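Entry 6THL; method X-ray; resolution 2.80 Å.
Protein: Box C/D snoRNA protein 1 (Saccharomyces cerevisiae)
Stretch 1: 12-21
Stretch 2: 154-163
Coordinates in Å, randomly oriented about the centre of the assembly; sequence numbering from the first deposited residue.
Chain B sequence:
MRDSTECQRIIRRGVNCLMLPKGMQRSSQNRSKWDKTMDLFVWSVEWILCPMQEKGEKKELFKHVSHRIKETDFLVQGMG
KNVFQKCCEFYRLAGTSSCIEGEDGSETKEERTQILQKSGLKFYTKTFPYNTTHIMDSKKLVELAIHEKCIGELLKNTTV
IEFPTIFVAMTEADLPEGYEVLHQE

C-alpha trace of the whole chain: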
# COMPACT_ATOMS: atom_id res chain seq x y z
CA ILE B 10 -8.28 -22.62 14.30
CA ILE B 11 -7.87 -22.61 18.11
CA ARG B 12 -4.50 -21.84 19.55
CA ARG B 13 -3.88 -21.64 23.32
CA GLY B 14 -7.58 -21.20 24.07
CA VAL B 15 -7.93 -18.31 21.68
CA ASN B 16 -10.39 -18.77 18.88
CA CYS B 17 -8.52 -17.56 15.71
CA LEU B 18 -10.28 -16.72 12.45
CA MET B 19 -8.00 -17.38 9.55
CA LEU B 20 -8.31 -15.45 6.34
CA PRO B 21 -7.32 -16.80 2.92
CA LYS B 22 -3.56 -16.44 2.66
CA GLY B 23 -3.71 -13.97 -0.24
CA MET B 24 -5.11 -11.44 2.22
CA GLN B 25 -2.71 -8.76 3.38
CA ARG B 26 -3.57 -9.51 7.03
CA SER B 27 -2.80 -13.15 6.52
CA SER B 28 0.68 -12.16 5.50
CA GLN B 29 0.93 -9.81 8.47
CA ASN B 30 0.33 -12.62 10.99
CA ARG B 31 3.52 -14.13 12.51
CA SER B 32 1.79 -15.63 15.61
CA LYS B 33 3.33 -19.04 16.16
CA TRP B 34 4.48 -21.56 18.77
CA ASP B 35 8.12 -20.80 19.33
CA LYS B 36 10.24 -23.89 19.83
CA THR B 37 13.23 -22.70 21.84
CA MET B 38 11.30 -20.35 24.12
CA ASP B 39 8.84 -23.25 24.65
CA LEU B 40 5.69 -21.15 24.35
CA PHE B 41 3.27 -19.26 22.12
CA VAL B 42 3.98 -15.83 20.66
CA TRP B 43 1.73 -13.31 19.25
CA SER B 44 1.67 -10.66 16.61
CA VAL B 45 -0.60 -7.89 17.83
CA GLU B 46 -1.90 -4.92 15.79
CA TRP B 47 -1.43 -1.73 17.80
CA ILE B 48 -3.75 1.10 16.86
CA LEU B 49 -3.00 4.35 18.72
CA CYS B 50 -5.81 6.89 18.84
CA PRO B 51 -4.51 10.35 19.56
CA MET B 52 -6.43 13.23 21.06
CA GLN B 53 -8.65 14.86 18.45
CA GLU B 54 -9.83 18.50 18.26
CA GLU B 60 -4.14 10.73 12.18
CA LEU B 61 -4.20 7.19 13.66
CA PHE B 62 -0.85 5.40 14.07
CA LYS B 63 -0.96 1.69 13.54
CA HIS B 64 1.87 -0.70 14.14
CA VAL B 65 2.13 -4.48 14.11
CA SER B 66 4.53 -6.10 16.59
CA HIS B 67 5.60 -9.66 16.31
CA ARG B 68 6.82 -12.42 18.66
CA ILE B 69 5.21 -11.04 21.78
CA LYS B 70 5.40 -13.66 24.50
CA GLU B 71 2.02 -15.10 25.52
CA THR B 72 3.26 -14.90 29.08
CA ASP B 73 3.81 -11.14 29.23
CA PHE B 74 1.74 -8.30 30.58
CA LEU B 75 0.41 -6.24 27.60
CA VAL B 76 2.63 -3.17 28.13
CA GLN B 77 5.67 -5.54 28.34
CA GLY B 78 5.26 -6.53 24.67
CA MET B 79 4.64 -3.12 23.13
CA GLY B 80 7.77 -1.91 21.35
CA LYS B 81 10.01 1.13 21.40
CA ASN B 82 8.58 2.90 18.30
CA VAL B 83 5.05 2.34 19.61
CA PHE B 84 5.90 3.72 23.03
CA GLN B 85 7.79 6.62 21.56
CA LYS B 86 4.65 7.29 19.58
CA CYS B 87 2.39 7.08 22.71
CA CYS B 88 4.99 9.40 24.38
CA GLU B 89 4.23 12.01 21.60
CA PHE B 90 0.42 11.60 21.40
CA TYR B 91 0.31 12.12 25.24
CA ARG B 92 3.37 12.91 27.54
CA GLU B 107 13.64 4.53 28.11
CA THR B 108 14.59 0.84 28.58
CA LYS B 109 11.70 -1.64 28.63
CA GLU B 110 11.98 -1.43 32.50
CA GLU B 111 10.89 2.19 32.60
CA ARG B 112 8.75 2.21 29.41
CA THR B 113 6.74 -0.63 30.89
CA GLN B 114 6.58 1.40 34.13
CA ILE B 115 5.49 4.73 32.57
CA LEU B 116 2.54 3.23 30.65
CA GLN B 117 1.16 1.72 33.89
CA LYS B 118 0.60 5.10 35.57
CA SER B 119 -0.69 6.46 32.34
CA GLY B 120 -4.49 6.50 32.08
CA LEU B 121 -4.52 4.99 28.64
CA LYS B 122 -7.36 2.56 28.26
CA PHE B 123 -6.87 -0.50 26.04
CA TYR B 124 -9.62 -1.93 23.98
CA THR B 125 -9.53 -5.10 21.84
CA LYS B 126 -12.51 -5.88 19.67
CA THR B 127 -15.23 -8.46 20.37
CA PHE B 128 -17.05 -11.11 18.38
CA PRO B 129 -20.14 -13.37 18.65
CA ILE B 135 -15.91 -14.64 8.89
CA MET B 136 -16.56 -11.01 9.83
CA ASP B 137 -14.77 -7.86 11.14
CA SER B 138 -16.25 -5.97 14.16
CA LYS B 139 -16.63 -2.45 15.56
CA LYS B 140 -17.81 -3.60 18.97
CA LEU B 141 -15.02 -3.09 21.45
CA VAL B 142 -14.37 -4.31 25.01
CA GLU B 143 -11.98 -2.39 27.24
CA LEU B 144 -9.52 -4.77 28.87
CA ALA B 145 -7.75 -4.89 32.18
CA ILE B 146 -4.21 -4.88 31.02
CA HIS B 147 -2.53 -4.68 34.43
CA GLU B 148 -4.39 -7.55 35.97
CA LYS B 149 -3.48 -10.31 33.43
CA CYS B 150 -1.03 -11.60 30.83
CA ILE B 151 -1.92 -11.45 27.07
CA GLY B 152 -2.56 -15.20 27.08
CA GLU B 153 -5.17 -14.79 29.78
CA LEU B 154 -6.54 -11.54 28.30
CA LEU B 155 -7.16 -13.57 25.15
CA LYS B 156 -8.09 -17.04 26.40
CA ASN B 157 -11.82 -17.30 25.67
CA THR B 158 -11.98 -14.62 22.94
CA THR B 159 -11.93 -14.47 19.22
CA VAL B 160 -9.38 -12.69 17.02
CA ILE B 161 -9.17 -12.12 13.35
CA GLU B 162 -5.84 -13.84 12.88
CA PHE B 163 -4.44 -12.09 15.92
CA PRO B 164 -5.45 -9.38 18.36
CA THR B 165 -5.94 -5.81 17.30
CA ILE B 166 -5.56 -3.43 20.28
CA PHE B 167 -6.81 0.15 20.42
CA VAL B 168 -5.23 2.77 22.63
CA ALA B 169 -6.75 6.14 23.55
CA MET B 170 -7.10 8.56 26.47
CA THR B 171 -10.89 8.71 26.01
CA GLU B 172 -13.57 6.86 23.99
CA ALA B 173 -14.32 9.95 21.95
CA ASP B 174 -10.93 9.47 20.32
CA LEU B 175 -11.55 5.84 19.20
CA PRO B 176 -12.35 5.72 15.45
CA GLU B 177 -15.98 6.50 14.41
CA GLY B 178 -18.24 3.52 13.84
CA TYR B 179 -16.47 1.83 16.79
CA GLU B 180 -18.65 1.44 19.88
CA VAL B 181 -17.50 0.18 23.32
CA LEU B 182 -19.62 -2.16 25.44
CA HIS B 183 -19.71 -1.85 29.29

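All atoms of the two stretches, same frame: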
# COMPACT_ATOMS: atom_id res chain seq x y z
N ARG B 12 -5.78 -21.75 18.91
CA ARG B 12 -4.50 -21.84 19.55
C ARG B 12 -4.71 -21.38 20.98
O ARG B 12 -5.58 -20.52 21.24
CB ARG B 12 -3.47 -20.98 18.81
CG ARG B 12 -3.08 -21.51 17.43
CD ARG B 12 -2.75 -20.39 16.42
NE ARG B 12 -1.76 -20.76 15.39
CZ ARG B 12 -1.21 -19.92 14.51
NH1 ARG B 12 -1.53 -18.63 14.49
NH2 ARG B 12 -0.32 -20.37 13.63
N ARG B 13 -3.97 -22.00 21.90
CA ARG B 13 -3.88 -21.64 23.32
C ARG B 13 -5.15 -21.04 23.90
O ARG B 13 -5.09 -20.03 24.61
CB ARG B 13 -2.71 -20.68 23.55
CG ARG B 13 -1.39 -21.11 22.90
CD ARG B 13 -0.69 -22.25 23.64
NE ARG B 13 -0.15 -21.80 24.93
CZ ARG B 13 0.23 -22.60 25.91
NH1 ARG B 13 0.15 -23.92 25.79
NH2 ARG B 13 0.69 -22.08 27.03
N GLY B 14 -6.28 -21.67 23.60
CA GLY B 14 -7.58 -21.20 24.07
C GLY B 14 -8.23 -20.25 23.11
O GLY B 14 -9.44 -20.31 22.87
N VAL B 15 -7.43 -19.36 22.53
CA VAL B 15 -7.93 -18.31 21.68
C VAL B 15 -8.52 -18.85 20.41
O VAL B 15 -7.88 -19.68 19.72
CB VAL B 15 -6.84 -17.32 21.28
CG1 VAL B 15 -7.37 -16.37 20.23
CG2 VAL B 15 -6.37 -16.56 22.51
N ASN B 16 -9.72 -18.36 20.09
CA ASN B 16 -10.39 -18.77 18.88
C ASN B 16 -10.00 -17.88 17.70
O ASN B 16 -10.47 -16.73 17.62
CB ASN B 16 -11.90 -18.75 19.08
CG ASN B 16 -12.64 -19.03 17.80
OD1 ASN B 16 -12.66 -20.16 17.28
ND2 ASN B 16 -13.26 -18.01 17.26
N CYS B 17 -9.16 -18.40 16.78
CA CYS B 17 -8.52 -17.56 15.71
C CYS B 17 -9.12 -17.70 14.34
O CYS B 17 -9.01 -18.75 13.74
CB CYS B 17 -7.03 -17.81 15.63
SG CYS B 17 -6.32 -17.73 17.26
N LEU B 18 -9.75 -16.65 13.82
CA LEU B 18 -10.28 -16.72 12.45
C LEU B 18 -9.16 -16.45 11.46
O LEU B 18 -8.39 -15.49 11.58
CB LEU B 18 -11.43 -15.74 12.23
CG LEU B 18 -12.59 -15.95 13.17
CD1 LEU B 18 -13.71 -14.95 12.91
CD2 LEU B 18 -13.07 -17.37 13.03
N MET B 19 -9.09 -17.34 10.49
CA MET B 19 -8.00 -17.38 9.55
C MET B 19 -8.55 -16.96 8.19
O MET B 19 -9.54 -17.50 7.69
CB MET B 19 -7.38 -18.78 9.55
CG MET B 19 -6.76 -19.12 10.90
SD MET B 19 -5.21 -18.21 11.15
CE MET B 19 -5.41 -17.68 12.84
N LEU B 20 -7.91 -15.96 7.61
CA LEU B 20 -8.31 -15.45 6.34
C LEU B 20 -7.62 -16.28 5.27
O LEU B 20 -6.59 -16.93 5.54
CB LEU B 20 -7.91 -13.98 6.31
CG LEU B 20 -8.65 -13.12 7.36
CD1 LEU B 20 -8.16 -11.67 7.37
CD2 LEU B 20 -10.18 -13.15 7.16
N PRO B 21 -8.14 -16.28 4.03
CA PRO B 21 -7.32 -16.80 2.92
C PRO B 21 -5.99 -16.08 2.85
O PRO B 21 -5.89 -14.88 3.11
CB PRO B 21 -8.13 -16.51 1.67
CG PRO B 21 -9.38 -15.82 2.10
CD PRO B 21 -9.29 -15.49 3.56
N LEU B 154 -5.70 -12.54 28.98
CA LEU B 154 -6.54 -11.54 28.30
C LEU B 154 -7.18 -12.04 27.00
O LEU B 154 -8.10 -11.40 26.49
CB LEU B 154 -5.74 -10.28 27.94
CG LEU B 154 -5.55 -9.19 28.99
CD1 LEU B 154 -4.72 -8.04 28.42
CD2 LEU B 154 -6.89 -8.68 29.50
N LEU B 155 -6.69 -13.14 26.45
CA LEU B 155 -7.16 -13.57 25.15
C LEU B 155 -7.87 -14.90 25.23
O LEU B 155 -8.57 -15.26 24.29
CB LEU B 155 -5.99 -13.61 24.14
CG LEU B 155 -5.40 -12.28 23.59
CD1 LEU B 155 -4.11 -12.47 22.80
CD2 LEU B 155 -6.40 -11.53 22.72
N LYS B 156 -7.77 -15.60 26.36
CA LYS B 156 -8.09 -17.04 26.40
C LYS B 156 -9.42 -17.45 25.77
O LYS B 156 -9.45 -18.29 24.86
CB LYS B 156 -8.00 -17.61 27.81
CG LYS B 156 -8.08 -19.13 27.85
CD LYS B 156 -8.08 -19.62 29.29
CE LYS B 156 -8.06 -21.13 29.40
NZ LYS B 156 -8.08 -21.55 30.83
N ASN B 157 -10.53 -16.88 26.22
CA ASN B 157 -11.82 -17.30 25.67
C ASN B 157 -12.36 -16.16 24.83
O ASN B 157 -13.46 -15.68 25.07
CB ASN B 157 -12.76 -17.68 26.84
CG ASN B 157 -13.80 -18.73 26.46
OD1 ASN B 157 -13.49 -19.73 25.82
ND2 ASN B 157 -15.03 -18.52 26.91
N THR B 158 -11.56 -15.67 23.88
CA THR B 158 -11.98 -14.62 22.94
C THR B 158 -11.93 -15.13 21.53
O THR B 158 -11.59 -16.28 21.26
CB THR B 158 -11.05 -13.38 22.93
OG1 THR B 158 -9.69 -13.81 22.88
CG2 THR B 158 -11.29 -12.45 24.12
N THR B 159 -12.24 -14.24 20.62
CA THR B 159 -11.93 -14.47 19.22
C THR B 159 -11.09 -13.34 18.66
O THR B 159 -11.29 -12.15 19.03
CB THR B 159 -13.23 -14.72 18.45
OG1 THR B 159 -13.74 -15.99 18.85
CG2 THR B 159 -13.03 -14.69 16.91
N VAL B 160 -10.11 -13.70 17.81
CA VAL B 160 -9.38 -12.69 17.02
C VAL B 160 -9.49 -12.95 15.56
O VAL B 160 -9.73 -14.07 15.14
CB VAL B 160 -7.90 -12.62 17.39
CG1 VAL B 160 -7.74 -11.94 18.75
CG2 VAL B 160 -7.26 -14.00 17.34
N ILE B 161 -9.36 -11.91 14.77
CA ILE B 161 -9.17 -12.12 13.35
C ILE B 161 -7.67 -12.22 13.16
O ILE B 161 -6.91 -11.22 13.21
CB ILE B 161 -9.79 -11.02 12.51
CG1 ILE B 161 -11.30 -11.25 12.50
CG2 ILE B 161 -9.27 -11.11 11.09
CD1 ILE B 161 -12.10 -10.05 12.09
N GLU B 162 -7.25 -13.47 13.02
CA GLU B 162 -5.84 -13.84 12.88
C GLU B 162 -5.03 -13.62 14.16
O GLU B 162 -4.14 -14.42 14.51
CB GLU B 162 -5.19 -13.10 11.68
CG GLU B 162 -5.81 -13.39 10.32
CD GLU B 162 -5.20 -14.58 9.60
OE1 GLU B 162 -5.87 -15.09 8.67
OE2 GLU B 162 -4.08 -14.99 9.92
N PHE B 163 -5.32 -12.55 14.87
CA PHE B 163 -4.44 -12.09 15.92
C PHE B 163 -5.00 -10.78 16.42
O PHE B 163 -5.53 -9.97 15.63
CB PHE B 163 -2.94 -11.93 15.46
CG PHE B 163 -2.67 -10.80 14.47
CD1 PHE B 163 -2.21 -9.59 14.89
CD2 PHE B 163 -2.87 -10.97 13.11
CE1 PHE B 163 -1.96 -8.56 13.99
CE2 PHE B 163 -2.63 -9.95 12.21
CZ PHE B 163 -2.16 -8.75 12.65

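Two short parallel strands, 15-18 and 159-161, join these stretches across at least 140 residues of sequence, and together the stretches bury 667 Å² counted over both sides. The largest share belongs to E162, followed by V15 and L18, and the contact is best read from these three.

E162 lies just beyond the second strand, where its backbone turns to phi/psi 70/-39. Its CA-to-CB bond points away overall, yet with chi1 and chi2 both m the chain folds back, and its carboxylate meets the extension of the first strand. There L20 N donates to E162 OE1 at 2.5 Å, a very short but nearly straight hydrogen bond (172°). The side chain thus supplies an acceptor in line with the backbone ladder, a task suited to glutamate, whose length lets it reach a neighbouring main chain while its carboxylate accepts hydrogen bonds. E162 OE2 is hydrogen-bonded elsewhere in the structure, so neither oxygen is buried without a partner. M19 packs alongside, its SD 3.6 Å from E162 OE2.

The ladder itself alternates as parallel strands require. N16 N donates to T158 O (3.0 Å) and N16 O accepts from V160 N (3.1 Å); two residues on, L18 N donates to V160 O (2.9 Å), while the bond from E162 N to L18 O, though only 2.7 Å long, is weak because its angle falls to 129°.

V15, buried where the turn ends and the first strand begins, packs its side chain against L155 and V160. Its two methyls divide the work: CG2 lies 3.4 Å from L155 CB, and CG1 lies 3.7 Å from V160 CG2. A branched, compact valine can make both contacts at once. V160 also meets C17 on their shared face of the sheet, with C17 SG 3.8 Å from V160 CG2.

The other face carries N16, L18, T159 and I161. L18 is apolar and partly exposed; with chi1 m and chi2 t, its branched end reaches both neighbours on this face, CG approaching T159 CG2 at 4.0 Å and CD1 approaching I161 CG1 at 4.4 Å. I161 also receives L20, whose CD1 is 3.9 Å from I161 CG2. At the more polar end, N16 ND2 donates to T159 OG1 at 2.6 Å, so threonine offers a methyl to leucine and a hydroxyl to asparagine.

G14 is the third residue of the type I' turn from R12 to V15. Its backbone angles, 91/-40, call for glycine, and a CB there would also lie 2.9 Å from K156 CG, a clash.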